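Local coordinates for protein Pcza361.24 (PDB 3G2M) that transfers a methyl group from S-adenosyl-L-methionine to a nitrogen of glycopeptide antibiotics during their biosynthesis, at residues E88-M93 against G140-F145; G159-L164 against G171-V176; E106-E111 against F145-R150. All blocks are in the same frame, centred on the assembly; numbering follows the deposited sequence.

Contact 1 (E88-M93 against G140-F145); sequences ELAAGM and GDMSAF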
ATOM      1  N   GLU A  88      10.497  13.224  18.642  1.00 33.44           N
ATOM      2  CA  GLU A  88       9.262  13.209  17.854  1.00 33.27           C
ATOM      3  C   GLU A  88       9.583  13.325  16.365  1.00 33.29           C
ATOM      4  O   GLU A  88      10.161  14.314  15.924  1.00 32.68           O
ATOM      5  CB  GLU A  88       8.295  14.314  18.285  1.00 32.96           C
ATOM      6  CG  GLU A  88       6.957  14.265  17.545  1.00 32.99           C
ATOM      7  CD  GLU A  88       6.106  15.504  17.730  1.00 34.01           C
ATOM      8  OE1 GLU A  88       6.437  16.353  18.585  1.00 35.21           O
ATOM      9  OE2 GLU A  88       5.087  15.626  17.019  1.00 35.00           O
ATOM     10  N   LEU A  89       9.200  12.302  15.605  1.00 33.29           N
ATOM     11  CA  LEU A  89       9.494  12.244  14.172  1.00 33.22           C
ATOM     12  C   LEU A  89       8.392  12.913  13.380  1.00 33.36           C
ATOM     13  O   LEU A  89       7.204  12.713  13.664  1.00 33.40           O
ATOM     14  CB  LEU A  89       9.663  10.792  13.697  1.00 33.00           C
ATOM     15  CG  LEU A  89      10.660   9.934  14.473  1.00 33.99           C
ATOM     16  CD1 LEU A  89      10.546   8.458  14.079  1.00 33.14           C
ATOM     17  CD2 LEU A  89      12.094  10.433  14.295  1.00 34.61           C
ATOM     18  N   ALA A  90       8.805  13.688  12.376  1.00 33.20           N
ATOM     19  CA  ALA A  90       7.902  14.418  11.485  1.00 33.77           C
ATOM     20  C   ALA A  90       6.947  15.295  12.292  1.00 34.05           C
ATOM     21  O   ALA A  90       5.723  15.186  12.169  1.00 33.59           O
ATOM     22  CB  ALA A  90       7.144  13.448  10.558  1.00 33.74           C
ATOM     23  N   ALA A  91       7.528  16.160  13.128  1.00 34.71           N
ATOM     24  CA  ALA A  91       6.769  16.929  14.116  1.00 35.56           C
ATOM     25  C   ALA A  91       5.935  18.060  13.502  1.00 36.57           C
ATOM     26  O   ALA A  91       5.075  18.658  14.172  1.00 36.26           O
ATOM     27  CB  ALA A  91       7.710  17.481  15.179  1.00 35.53           C
ATOM     28  N   GLY A  92       6.181  18.339  12.227  1.00 37.60           N
ATOM     29  CA  GLY A  92       5.462  19.381  11.525  1.00 39.61           C
ATOM     30  C   GLY A  92       5.667  20.698  12.241  1.00 41.11           C
ATOM     31  O   GLY A  92       6.800  21.138  12.429  1.00 40.62           O
HETATM   32  N   MSE A  93       4.562  21.301  12.662  1.00 42.78           N
HETATM   33  CA  MSE A  93       4.584  22.590  13.348  1.00 46.05           C
HETATM   34  C   MSE A  93       4.357  22.511  14.854  1.00 44.60           C
HETATM   35  O   MSE A  93       4.230  23.545  15.524  1.00 44.95           O
HETATM   36  CB  MSE A  93       3.518  23.489  12.757  1.00 45.53           C
HETATM   37  CG  MSE A  93       3.959  24.233  11.552  1.00 48.35           C
HETATM   38 SE   MSE A  93       2.511  25.424  11.242  1.00 53.98          SE
HETATM   39  CE  MSE A  93       2.997  26.859  12.468  1.00 52.95           C
ATOM     40  N   GLY A 140      15.425  16.931   9.299  1.00 34.52           N
ATOM     41  CA  GLY A 140      15.741  15.555   8.948  1.00 33.71           C
ATOM     42  C   GLY A 140      14.575  14.794   8.365  1.00 33.48           C
ATOM     43  O   GLY A 140      13.431  15.233   8.448  1.00 33.04           O
ATOM     44  N   ASP A 141      14.892  13.640   7.794  1.00 33.37           N
ATOM     45  CA  ASP A 141      13.930  12.765   7.136  1.00 33.65           C
ATOM     46  C   ASP A 141      13.616  11.549   8.015  1.00 33.95           C
ATOM     47  O   ASP A 141      14.496  10.728   8.272  1.00 33.34           O
ATOM     48  CB  ASP A 141      14.539  12.301   5.811  1.00 33.70           C
ATOM     49  CG  ASP A 141      13.552  11.600   4.914  1.00 33.93           C
ATOM     50  OD1 ASP A 141      12.584  10.972   5.409  1.00 34.23           O
ATOM     51  OD2 ASP A 141      13.767  11.666   3.694  1.00 32.39           O
HETATM   52  N   MSE A 142      12.358  11.427   8.445  1.00 34.26           N
HETATM   53  CA  MSE A 142      11.905  10.299   9.270  1.00 35.63           C
HETATM   54  C   MSE A 142      12.233   8.909   8.686  1.00 33.88           C
HETATM   55  O   MSE A 142      12.349   7.949   9.435  1.00 33.47           O
HETATM   56  CB  MSE A 142      10.396  10.404   9.571  1.00 35.28           C
HETATM   57  CG  MSE A 142       9.517  10.492   8.330  1.00 36.41           C
HETATM   58 SE   MSE A 142       7.614  10.175   8.665  1.00 42.82          SE
HETATM   59  CE  MSE A 142       6.977  11.330   7.201  1.00 37.30           C
ATOM     60  N   SER A 143      12.374   8.803   7.364  1.00 32.92           N
ATOM     61  CA  SER A 143      12.677   7.510   6.731  1.00 32.13           C
ATOM     62  C   SER A 143      14.183   7.194   6.691  1.00 31.78           C
ATOM     63  O   SER A 143      14.586   6.063   6.406  1.00 31.26           O
ATOM     64  CB  SER A 143      12.076   7.437   5.323  1.00 32.20           C
ATOM     65  OG  SER A 143      12.801   8.236   4.404  1.00 33.05           O
ATOM     66  N   ALA A 144      15.010   8.196   6.975  1.00 31.15           N
ATOM     67  CA  ALA A 144      16.463   8.019   6.976  1.00 31.06           C
ATOM     68  C   ALA A 144      17.089   9.190   7.717  1.00 31.21           C
ATOM     69  O   ALA A 144      17.453  10.191   7.108  1.00 31.52           O
ATOM     70  CB  ALA A 144      16.995   7.940   5.552  1.00 31.22           C
ATOM     71  N   PHE A 145      17.158   9.083   9.036  1.00 31.09           N
ATOM     72  CA  PHE A 145      17.762  10.135   9.860  1.00 31.02           C
ATOM     73  C   PHE A 145      18.874   9.567  10.731  1.00 30.98           C
ATOM     74  O   PHE A 145      18.939   8.358  10.974  1.00 30.25           O
ATOM     75  CB  PHE A 145      16.703  10.854  10.719  1.00 31.07           C
ATOM     76  CG  PHE A 145      15.999   9.955  11.706  1.00 31.65           C
ATOM     77  CD1 PHE A 145      16.438   9.871  13.027  1.00 32.03           C
ATOM     78  CD2 PHE A 145      14.902   9.188  11.317  1.00 32.19           C
ATOM     79  CE1 PHE A 145      15.803   9.043  13.936  1.00 31.39           C
ATOM     80  CE2 PHE A 145      14.257   8.361  12.226  1.00 31.06           C
ATOM     81  CZ  PHE A 145      14.715   8.277  13.535  1.00 32.08           C
TER
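Leu89 turns its CG anti to the carbonyl carbon (chi1 -53°), which carries its methyl groups out to the ring of Phe145, itself swung in by a chi1 of 62° that sets CG between the backbone N and the carbonyl carbon. The leucine CD2 then lies over one face of the ring, 3.9 Å from the centroid and 29° off the normal, a CH-pi contact. Its closest ring atom is Phe145 CZ, 3.5 Å from Leu89 CD2, and the two side chains cross at about a right angle. At the ring edge, in plane, stand the backbone oxygens of Asp141 and Met142.

In a second apolar contact, Ala90 CB lies 3.8 Å from SE of Met142, a selenomethionine here. No hydrogen bond spans the segments; within 140-145, Asp141 OD1 takes Ser143 N (2.9 Å from OD1, an Asx turn) and Ser143 OG from the same face, above the carboxylate plane.

Asp141 and Met142 bind S-adenosyl-L-methionine in this enzyme, beyond the ends of parallel strands of its Rossmann-like sheet. The chemistry implies a division of labour: apolar contacts seat the cofactor-binding loop against the end of strand 86-89 and the turn after it, while the Asx turn and the type I turn from Asp141 to Ala144 probably fix its local shape.

Contact 2 (G159-L164 against G171-V176); sequences GSINEL and GLYASV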
ATOM      1  N   GLY A 159      -0.526  10.244  10.735  1.00 29.78           N
ATOM      2  CA  GLY A 159      -0.450  10.988   9.477  1.00 29.76           C
ATOM      3  C   GLY A 159       0.910  10.892   8.809  1.00 29.89           C
ATOM      4  O   GLY A 159       1.012  10.803   7.573  1.00 30.35           O
ATOM      5  N   SER A 160       1.951  10.886   9.633  1.00 29.40           N
ATOM      6  CA  SER A 160       3.336  10.884   9.172  1.00 29.20           C
ATOM      7  C   SER A 160       3.806   9.536   8.637  1.00 28.96           C
ATOM      8  O   SER A 160       4.369   9.464   7.549  1.00 28.62           O
ATOM      9  CB  SER A 160       4.239  11.307  10.328  1.00 29.16           C
ATOM     10  OG  SER A 160       3.793  12.542  10.853  1.00 29.27           O
ATOM     11  N   ILE A 161       3.610   8.469   9.413  1.00 28.76           N
ATOM     12  CA  ILE A 161       4.034   7.135   8.952  1.00 28.65           C
ATOM     13  C   ILE A 161       3.276   6.728   7.680  1.00 28.58           C
ATOM     14  O   ILE A 161       3.846   6.126   6.778  1.00 28.10           O
ATOM     15  CB  ILE A 161       3.942   6.043  10.066  1.00 28.61           C
ATOM     16  CG1 ILE A 161       4.476   4.688   9.536  1.00 29.50           C
ATOM     17  CG2 ILE A 161       2.514   5.935  10.612  1.00 29.07           C
ATOM     18  CD1 ILE A 161       4.746   3.626  10.604  1.00 28.69           C
ATOM     19  N   ASN A 162       2.002   7.099   7.593  1.00 28.86           N
ATOM     20  CA  ASN A 162       1.200   6.794   6.404  1.00 29.14           C
ATOM     21  C   ASN A 162       1.654   7.527   5.136  1.00 29.56           C
ATOM     22  O   ASN A 162       1.253   7.162   4.035  1.00 29.52           O
ATOM     23  CB  ASN A 162      -0.298   7.023   6.670  1.00 28.65           C
ATOM     24  CG  ASN A 162      -0.969   5.812   7.317  1.00 29.50           C
ATOM     25  OD1 ASN A 162      -1.169   4.783   6.668  1.00 28.37           O
ATOM     26  ND2 ASN A 162      -1.335   5.937   8.591  1.00 27.95           N
ATOM     27  N   GLU A 163       2.499   8.542   5.285  1.00 30.19           N
ATOM     28  CA  GLU A 163       3.074   9.234   4.122  1.00 31.78           C
ATOM     29  C   GLU A 163       4.216   8.434   3.474  1.00 30.94           C
ATOM     30  O   GLU A 163       4.665   8.756   2.373  1.00 31.34           O
ATOM     31  CB  GLU A 163       3.531  10.652   4.514  1.00 31.83           C
ATOM     32  CG  GLU A 163       2.345  11.620   4.650  1.00 34.58           C
ATOM     33  CD  GLU A 163       2.716  13.046   5.027  1.00 35.50           C
ATOM     34  OE1 GLU A 163       3.910  13.362   5.272  1.00 39.97           O
ATOM     35  OE2 GLU A 163       1.776  13.873   5.073  1.00 41.10           O
ATOM     36  N   LEU A 164       4.666   7.378   4.153  1.00 30.01           N
ATOM     37  CA  LEU A 164       5.822   6.591   3.702  1.00 29.33           C
ATOM     38  C   LEU A 164       5.407   5.294   3.006  1.00 29.01           C
ATOM     39  O   LEU A 164       4.535   4.570   3.500  1.00 28.52           O
ATOM     40  CB  LEU A 164       6.724   6.257   4.900  1.00 29.15           C
ATOM     41  CG  LEU A 164       7.341   7.389   5.733  1.00 29.57           C
ATOM     42  CD1 LEU A 164       8.230   6.805   6.842  1.00 30.09           C
ATOM     43  CD2 LEU A 164       8.137   8.362   4.843  1.00 28.65           C
ATOM     44  N   GLY A 171      13.123   1.950   6.288  1.00 28.43           N
ATOM     45  CA  GLY A 171      14.148   2.917   6.704  1.00 28.21           C
ATOM     46  C   GLY A 171      13.807   3.586   8.022  1.00 27.94           C
ATOM     47  O   GLY A 171      14.690   3.813   8.852  1.00 27.87           O
ATOM     48  N   LEU A 172      12.528   3.915   8.212  1.00 27.53           N
ATOM     49  CA  LEU A 172      12.033   4.431   9.491  1.00 27.63           C
ATOM     50  C   LEU A 172      12.311   3.463  10.642  1.00 27.90           C
ATOM     51  O   LEU A 172      12.882   3.859  11.664  1.00 27.58           O
ATOM     52  CB  LEU A 172      10.519   4.724   9.412  1.00 28.11           C
ATOM     53  CG  LEU A 172       9.723   4.927  10.715  1.00 28.57           C
ATOM     54  CD1 LEU A 172      10.141   6.217  11.429  1.00 27.18           C
ATOM     55  CD2 LEU A 172       8.223   4.945  10.415  1.00 27.49           C
ATOM     56  N   TYR A 173      11.910   2.199  10.473  1.00 27.47           N
ATOM     57  CA  TYR A 173      12.039   1.210  11.546  1.00 27.47           C
ATOM     58  C   TYR A 173      13.507   1.008  11.959  1.00 27.66           C
ATOM     59  O   TYR A 173      13.830   0.961  13.146  1.00 27.51           O
ATOM     60  CB  TYR A 173      11.397  -0.130  11.153  1.00 27.09           C
ATOM     61  CG  TYR A 173       9.948  -0.062  10.686  1.00 26.97           C
ATOM     62  CD1 TYR A 173       9.027   0.802  11.285  1.00 27.24           C
ATOM     63  CD2 TYR A 173       9.497  -0.891   9.654  1.00 27.25           C
ATOM     64  CE1 TYR A 173       7.697   0.847  10.851  1.00 26.84           C
ATOM     65  CE2 TYR A 173       8.177  -0.846   9.218  1.00 26.88           C
ATOM     66  CZ  TYR A 173       7.289   0.027   9.815  1.00 26.06           C
ATOM     67  OH  TYR A 173       5.980   0.073   9.372  1.00 25.47           O
ATOM     68  N   ALA A 174      14.390   0.914  10.975  1.00 28.12           N
ATOM     69  CA  ALA A 174      15.829   0.758  11.243  1.00 28.71           C
ATOM     70  C   ALA A 174      16.434   1.998  11.896  1.00 29.03           C
ATOM     71  O   ALA A 174      17.196   1.882  12.857  1.00 29.08           O
ATOM     72  CB  ALA A 174      16.578   0.402   9.961  1.00 28.62           C
ATOM     73  N   SER A 175      16.079   3.176  11.389  1.00 29.49           N
ATOM     74  CA  SER A 175      16.536   4.440  11.969  1.00 29.81           C
ATOM     75  C   SER A 175      16.136   4.551  13.441  1.00 29.95           C
ATOM     76  O   SER A 175      16.968   4.864  14.293  1.00 29.57           O
ATOM     77  CB  SER A 175      16.008   5.636  11.173  1.00 29.46           C
ATOM     78  OG  SER A 175      16.561   5.684   9.860  1.00 29.70           O
ATOM     79  N   VAL A 176      14.865   4.279  13.737  1.00 30.38           N
ATOM     80  CA  VAL A 176      14.371   4.309  15.120  1.00 30.30           C
ATOM     81  C   VAL A 176      15.170   3.372  16.040  1.00 30.99           C
ATOM     82  O   VAL A 176      15.612   3.801  17.114  1.00 30.98           O
ATOM     83  CB  VAL A 176      12.848   4.028  15.210  1.00 30.40           C
ATOM     84  CG1 VAL A 176      12.401   3.936  16.675  1.00 29.97           C
ATOM     85  CG2 VAL A 176      12.060   5.119  14.497  1.00 29.52           C
TER
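Ile161 and Leu172 make the closest apolar contact, CD1 of the isoleucine lying 3.7 Å from CD2 of the leucine. Ile161 CG1 reaches the same methyl, so one leucine branch meets two successive carbons of the isoleucine chain. That chain is extended: CG1 stands anti to the backbone N (chi1 -177°), carrying CD1 out toward helix 166-179, and the two side chains cross at about a right angle. Leu164 adds a further aliphatic contact, with its CD1 4.0 Å from Leu172 CB and near Leu172 CD2 as well. Leu172 is therefore met by two residues three apart in sequence, brought to the same side by the type I turn from Ile161 to Leu164, whose closing bond runs from Leu164 N to Ile161 O (3.0 Å).

Tyr173 adds the one aromatic partner: its CE1 is 4.1 Å from Ile161 CD1, in an oblique approach to the ring, with the phenol oxygen about as near the same methyl.

In the Rossmann-like methyltransferase fold, the 159-164 segment comes after strand 151-156, begins on short helix 158-161 and leads into helix 166-179. That longer helix packs on the sheet through Leu172 on Ile156 and Val176 on Val154; Ile161 of the preceding short helix touches Leu188 and Leu190 of strand 184-191.

Polar groups bond around this apolar interface, with no hydrogen bond crossing it. Tyr173 OH is hydrogen-bonded to Glu260 of helix 254-263, which ties the phenol to that neighbouring helix. Within helix 166-179, Gly171 O accepts both Ser175 N and Ser175 OG, the hydroxyl 2.8 Å from Gly171 O and tilted 33° from the carbonyl plane; the two donors come from opposite faces of that plane.

Contact 3 (E106-E111 against F145-R150); sequences EVTALE and FALDKR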
ATOM      1  N   GLU A 106      11.276  17.191  27.668  1.00 43.18           N
ATOM      2  CA  GLU A 106      12.282  17.670  26.737  1.00 42.52           C
ATOM      3  C   GLU A 106      12.006  16.939  25.427  1.00 41.36           C
ATOM      4  O   GLU A 106      11.908  15.704  25.414  1.00 40.69           O
ATOM      5  CB  GLU A 106      13.683  17.319  27.226  1.00 42.47           C
ATOM      6  CG  GLU A 106      14.161  18.096  28.443  1.00 43.65           C
ATOM      7  CD  GLU A 106      15.590  17.742  28.803  1.00 43.98           C
ATOM      8  OE1 GLU A 106      15.795  17.061  29.832  1.00 47.10           O
ATOM      9  OE2 GLU A 106      16.507  18.127  28.044  1.00 46.14           O
ATOM     10  N   VAL A 107      11.847  17.687  24.337  1.00 40.00           N
ATOM     11  CA  VAL A 107      11.519  17.078  23.039  1.00 38.87           C
ATOM     12  C   VAL A 107      12.498  17.525  21.962  1.00 38.25           C
ATOM     13  O   VAL A 107      12.764  18.721  21.811  1.00 38.12           O
ATOM     14  CB  VAL A 107      10.059  17.377  22.574  1.00 38.81           C
ATOM     15  CG1 VAL A 107       9.716  16.595  21.291  1.00 38.30           C
ATOM     16  CG2 VAL A 107       9.050  17.030  23.658  1.00 38.64           C
ATOM     17  N   THR A 108      13.052  16.554  21.241  1.00 37.00           N
ATOM     18  CA  THR A 108      13.740  16.821  19.986  1.00 36.27           C
ATOM     19  C   THR A 108      12.720  16.566  18.883  1.00 36.07           C
ATOM     20  O   THR A 108      12.212  15.451  18.740  1.00 35.83           O
ATOM     21  CB  THR A 108      14.985  15.938  19.806  1.00 36.52           C
ATOM     22  OG1 THR A 108      15.909  16.206  20.866  1.00 35.59           O
ATOM     23  CG2 THR A 108      15.672  16.219  18.462  1.00 35.95           C
ATOM     24  N   ALA A 109      12.376  17.620  18.150  1.00 35.33           N
ATOM     25  CA  ALA A 109      11.365  17.522  17.109  1.00 35.05           C
ATOM     26  C   ALA A 109      12.058  17.534  15.752  1.00 34.65           C
ATOM     27  O   ALA A 109      12.763  18.479  15.421  1.00 34.28           O
ATOM     28  CB  ALA A 109      10.374  18.656  17.229  1.00 35.31           C
ATOM     29  N   LEU A 110      11.869  16.459  14.990  1.00 33.78           N
ATOM     30  CA  LEU A 110      12.518  16.292  13.693  1.00 33.15           C
ATOM     31  C   LEU A 110      11.529  16.553  12.561  1.00 32.69           C
ATOM     32  O   LEU A 110      10.441  15.978  12.542  1.00 32.18           O
ATOM     33  CB  LEU A 110      13.071  14.865  13.567  1.00 33.45           C
ATOM     34  CG  LEU A 110      13.838  14.516  12.288  1.00 33.72           C
ATOM     35  CD1 LEU A 110      15.327  14.705  12.523  1.00 36.12           C
ATOM     36  CD2 LEU A 110      13.553  13.099  11.829  1.00 35.08           C
ATOM     37  N   GLU A 111      11.918  17.388  11.602  1.00 32.23           N
ATOM     38  CA  GLU A 111      11.010  17.775  10.531  1.00 32.07           C
ATOM     39  C   GLU A 111      11.790  17.994   9.236  1.00 32.46           C
ATOM     40  O   GLU A 111      12.898  18.537   9.256  1.00 31.62           O
ATOM     41  CB  GLU A 111      10.212  19.023  10.950  1.00 32.26           C
ATOM     42  CG  GLU A 111       9.373  19.707   9.869  1.00 32.48           C
ATOM     43  CD  GLU A 111       8.430  18.766   9.138  1.00 31.20           C
ATOM     44  OE1 GLU A 111       7.856  17.864   9.780  1.00 32.51           O
ATOM     45  OE2 GLU A 111       8.268  18.932   7.913  1.00 31.44           O
ATOM     46  N   PHE A 145      17.158   9.083   9.036  1.00 31.09           N
ATOM     47  CA  PHE A 145      17.762  10.135   9.860  1.00 31.02           C
ATOM     48  C   PHE A 145      18.874   9.567  10.731  1.00 30.98           C
ATOM     49  O   PHE A 145      18.939   8.358  10.974  1.00 30.25           O
ATOM     50  CB  PHE A 145      16.703  10.854  10.719  1.00 31.07           C
ATOM     51  CG  PHE A 145      15.999   9.955  11.706  1.00 31.65           C
ATOM     52  CD1 PHE A 145      16.438   9.871  13.027  1.00 32.03           C
ATOM     53  CD2 PHE A 145      14.902   9.188  11.317  1.00 32.19           C
ATOM     54  CE1 PHE A 145      15.803   9.043  13.936  1.00 31.39           C
ATOM     55  CE2 PHE A 145      14.257   8.361  12.226  1.00 31.06           C
ATOM     56  CZ  PHE A 145      14.715   8.277  13.535  1.00 32.08           C
ATOM     57  N   ALA A 146      19.739  10.457  11.210  1.00 31.17           N
ATOM     58  CA  ALA A 146      20.870  10.074  12.028  1.00 31.52           C
ATOM     59  C   ALA A 146      21.253  11.262  12.894  1.00 31.97           C
ATOM     60  O   ALA A 146      21.604  12.321  12.379  1.00 31.66           O
ATOM     61  CB  ALA A 146      22.035   9.656  11.145  1.00 31.39           C
ATOM     62  N   LEU A 147      21.163  11.075  14.204  1.00 32.90           N
ATOM     63  CA  LEU A 147      21.513  12.105  15.173  1.00 34.31           C
ATOM     64  C   LEU A 147      22.631  11.623  16.069  1.00 34.90           C
ATOM     65  O   LEU A 147      22.851  10.419  16.201  1.00 34.81           O
ATOM     66  CB  LEU A 147      20.296  12.464  16.038  1.00 34.34           C
ATOM     67  CG  LEU A 147      19.023  12.849  15.284  1.00 35.10           C
ATOM     68  CD1 LEU A 147      17.855  13.011  16.232  1.00 36.68           C
ATOM     69  CD2 LEU A 147      19.258  14.114  14.486  1.00 36.29           C
ATOM     70  N   ASP A 148      23.324  12.574  16.692  1.00 35.74           N
ATOM     71  CA  ASP A 148      24.364  12.276  17.670  1.00 36.82           C
ATOM     72  C   ASP A 148      23.740  12.168  19.072  1.00 37.22           C
ATOM     73  O   ASP A 148      24.244  12.730  20.051  1.00 37.42           O
ATOM     74  CB  ASP A 148      25.455  13.349  17.616  1.00 37.10           C
ATOM     75  CG  ASP A 148      26.687  12.976  18.423  1.00 38.71           C
ATOM     76  OD1 ASP A 148      26.923  11.765  18.654  1.00 40.24           O
ATOM     77  OD2 ASP A 148      27.415  13.903  18.838  1.00 40.48           O
ATOM     78  N   LYS A 149      22.629  11.441  19.148  1.00 37.23           N
ATOM     79  CA  LYS A 149      21.867  11.288  20.378  1.00 37.76           C
ATOM     80  C   LYS A 149      20.989  10.042  20.296  1.00 37.56           C
ATOM     81  O   LYS A 149      20.498   9.691  19.223  1.00 37.38           O
ATOM     82  CB  LYS A 149      21.001  12.533  20.614  1.00 37.94           C
ATOM     83  CG  LYS A 149      20.378  12.630  22.004  1.00 39.49           C
ATOM     84  CD  LYS A 149      19.985  14.065  22.334  1.00 41.98           C
ATOM     85  CE  LYS A 149      19.240  14.140  23.661  1.00 43.54           C
ATOM     86  NZ  LYS A 149      19.012  15.549  24.100  1.00 44.33           N
ATOM     87  N   ARG A 150      20.811   9.370  21.430  1.00 37.58           N
ATOM     88  CA  ARG A 150      19.806   8.307  21.554  1.00 37.71           C
ATOM     89  C   ARG A 150      18.748   8.724  22.573  1.00 37.06           C
ATOM     90  O   ARG A 150      18.974   9.640  23.354  1.00 36.88           O
ATOM     91  CB  ARG A 150      20.444   6.959  21.907  1.00 37.65           C
ATOM     92  CG  ARG A 150      21.232   6.359  20.754  1.00 38.45           C
ATOM     93  CD  ARG A 150      21.740   4.949  21.040  1.00 39.11           C
ATOM     94  NE  ARG A 150      22.955   4.695  20.269  1.00 43.81           N
ATOM     95  CZ  ARG A 150      23.074   3.817  19.277  1.00 44.77           C
ATOM     96  NH1 ARG A 150      22.055   3.049  18.915  1.00 47.68           N
ATOM     97  NH2 ARG A 150      24.236   3.695  18.654  1.00 45.35           N
TER
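Leu110 lays its CD2 methyl against the base of the Phe145 side chain, 4.0 Å from Phe145 CG and equally near its CB, so the overlap is with the root of the ring and not its far end. The leucine CG is anti to the backbone N (chi1 -178°), which sends both methyls out from strand 107-111 toward the loop. The approach to the ring is oblique. The other methyl of Leu110 turns to a different partner: Leu110 CD1 lies 4.4 Å from Leu147 CD2, so the fork of one leucine serves two residues of the loop.

Thr108, two residues earlier on the strand and pointing the same way, continues the row less tightly, its CG2 4.5 Å from Leu147 CD1. Leu147 thus receives Thr108 on one branch and Leu110 on the other. Strand 135-139 adds Val138, which touches Thr108, Leu110 and Leu147. On the loop side, Leu147 N is hydrogen-bonded to His179 NE2, and the ring of His179 meets that of Phe145.

At the outer end the charges of Glu106 and Lys149 come near without touching, Glu106 OE2 and Lys149 NZ being 5.3 Å apart; any attraction between them is probably modest. At the other end of the strand, Glu111, which binds S-adenosyl-L-methionine, is hydrogen-bonded through OE1 to Gly92 N and through OE2 to Ser113 N. No hydrogen bond joins the two segments. With carbon meeting carbon in the close approaches, the chemistry implies that dispersion and burial of apolar groups probably supply the attraction between them, while the hydrogen bond to His179 also fixes the loop.

Overall arrangement
All three contacts belong to the S-adenosyl-L-methionine-dependent methyltransferase domain. Contacts 1 and 3 have centres about 8 Å apart and share Phe145; their first segments lie on neighbouring parallel strands, 86-89 and 107-111, and their second segments run consecutively through the loop between strands 135-139 and 151-156. Along the chain their segments alternate. Contact 2 follows both in sequence, its centre about 8 Å from that of contact 1 and 14 Å from that of contact 3; Ser175 of helix 166-179 packs on Phe145, and Ser160 meets Ala90 and Met142. Asp141, Met142 and Glu111 follow or end parallel strands of one sheet, consistent with a cofactor site at the C-terminal strand ends.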